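Local coordinates for protein 4-hydroxy-tetrahydrodipicolinate synthase (PDB 6T3T) that probably condenses pyruvate with aspartate beta-semialdehyde to 4-hydroxy-tetrahydrodipicolinate, a step of lysine biosynthesis, working as a homotetramer, at residues A[194-199]-A[217-222]. Numbering follows the deposited sequence.
Sequences PFLSVG and ALVRLY
On the outer layer of the TIM barrel, L196 and S197, at the end of helix 192-197 that leads into barrel strand 202-205, pack against Y222 and V219 of helix 212-223, which follows that strand. L196 and Y222 run alongside each other antiparallel, L196 CD2 meeting Y222 CB at 3.6 Å and also lying against V219 CA. With CG anti to the backbone N (chi1 -155°), the tyrosine ring extends across to the other helix, where its OH comes within 3.4 Å of S197 CB. With no direct hydrogen bond between the segments, a water in the plane of the ring accepts from Y222 OH at 2.8 Å and donates to S197 O at 2.7 Å. S197 OG donates a hydrogen bond to P194 O, and G199, at positive phi, is the C-prime residue of the Schellman motif that ends the helix. L193 and P227 of a second subunit pack on S197 and Y222, placing the contact at a subunit interface. Replacing Y222 with an alanine would probably leave the water without its phenol donor, breaking the link to S197 O, and open a gap beside L196. Apolar packing thus joins the helices, while the water satisfies the buried S197 carbonyl and phenol within it.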
# COMPACT_ATOMS: atom_id res chain seq x y z
N PRO A 194 0.26 -8.50 21.43
CA PRO A 194 0.93 -7.19 21.33
C PRO A 194 -0.03 -6.02 21.58
O PRO A 194 0.41 -4.98 22.10
CB PRO A 194 1.55 -7.19 19.92
CG PRO A 194 0.91 -8.32 19.16
CD PRO A 194 0.35 -9.29 20.18
N PHE A 195 -1.32 -6.17 21.26
CA PHE A 195 -2.29 -5.12 21.56
C PHE A 195 -2.40 -4.92 23.07
O PHE A 195 -2.38 -3.78 23.55
CB PHE A 195 -3.66 -5.46 20.96
CG PHE A 195 -3.85 -4.96 19.51
CD1 PHE A 195 -2.80 -4.82 18.65
CD2 PHE A 195 -5.11 -4.61 19.05
CE1 PHE A 195 -2.99 -4.38 17.35
CE2 PHE A 195 -5.31 -4.16 17.74
CZ PHE A 195 -4.25 -4.04 16.90
N LEU A 196 -2.51 -6.02 23.83
CA LEU A 196 -2.52 -5.98 25.30
C LEU A 196 -1.30 -5.26 25.89
O LEU A 196 -1.42 -4.51 26.86
CB LEU A 196 -2.54 -7.43 25.82
CG LEU A 196 -3.87 -8.14 26.11
CD1 LEU A 196 -4.93 -7.81 25.07
CD2 LEU A 196 -3.61 -9.63 26.15
N SER A 197 -0.11 -5.51 25.33
CA SER A 197 1.11 -4.96 25.90
C SER A 197 1.13 -3.43 25.87
O SER A 197 1.83 -2.79 26.67
CB SER A 197 2.33 -5.49 25.16
OG SER A 197 2.48 -4.81 23.92
N VAL A 198 0.41 -2.81 24.94
CA VAL A 198 0.38 -1.35 24.91
C VAL A 198 -0.98 -0.79 25.32
O VAL A 198 -1.24 0.39 25.11
CB VAL A 198 0.79 -0.83 23.52
CG1 VAL A 198 2.22 -1.21 23.26
CG2 VAL A 198 -0.09 -1.42 22.44
N GLY A 199 -1.87 -1.61 25.91
CA GLY A 199 -3.03 -1.04 26.59
C GLY A 199 -4.43 -1.54 26.26
O GLY A 199 -5.40 -1.17 26.93
N ALA A 217 -7.87 -17.63 28.23
CA ALA A 217 -6.76 -17.70 29.17
C ALA A 217 -5.61 -16.80 28.71
O ALA A 217 -4.95 -16.15 29.53
CB ALA A 217 -6.27 -19.13 29.33
N LEU A 218 -5.39 -16.73 27.40
CA LEU A 218 -4.33 -15.87 26.89
C LEU A 218 -4.51 -14.44 27.39
O LEU A 218 -3.56 -13.81 27.87
CB LEU A 218 -4.30 -15.93 25.36
CG LEU A 218 -3.08 -15.37 24.61
CD1 LEU A 218 -2.91 -16.01 23.23
CD2 LEU A 218 -3.23 -13.89 24.42
N VAL A 219 -5.74 -13.92 27.31
CA VAL A 219 -5.98 -12.55 27.72
C VAL A 219 -5.82 -12.41 29.24
O VAL A 219 -5.18 -11.47 29.73
CB VAL A 219 -7.36 -12.08 27.24
CG1 VAL A 219 -7.71 -10.70 27.84
CG2 VAL A 219 -7.36 -12.00 25.73
N ARG A 220 -6.41 -13.33 30.00
CA ARG A 220 -6.33 -13.29 31.46
C ARG A 220 -4.87 -13.34 31.93
O ARG A 220 -4.49 -12.57 32.81
CB ARG A 220 -7.13 -14.43 32.09
CG ARG A 220 -8.62 -14.22 32.05
CD ARG A 220 -9.36 -15.25 32.91
NE ARG A 220 -9.28 -16.61 32.37
CZ ARG A 220 -9.92 -17.03 31.27
NH1 ARG A 220 -10.67 -16.18 30.57
NH2 ARG A 220 -9.80 -18.29 30.87
N LEU A 221 -4.06 -14.24 31.35
CA LEU A 221 -2.65 -14.34 31.71
C LEU A 221 -1.95 -12.99 31.60
O LEU A 221 -1.27 -12.55 32.54
CB LEU A 221 -1.94 -15.37 30.84
CG LEU A 221 -2.27 -16.81 31.25
CD1 LEU A 221 -1.96 -17.81 30.12
CD2 LEU A 221 -1.55 -17.19 32.54
N TYR A 222 -2.16 -12.28 30.50
CA TYR A 222 -1.49 -11.00 30.38
C TYR A 222 -2.05 -9.99 31.39
O TYR A 222 -1.28 -9.29 32.05
CB TYR A 222 -1.57 -10.45 28.94
CG TYR A 222 -0.41 -9.51 28.69
CD1 TYR A 222 0.82 -9.99 28.27
CD2 TYR A 222 -0.53 -8.15 28.95
CE1 TYR A 222 1.89 -9.15 28.09
CE2 TYR A 222 0.54 -7.29 28.76
CZ TYR A 222 1.75 -7.80 28.35
OH TYR A 222 2.84 -6.97 28.17
O HOH W 1 2.62 -4.20 28.80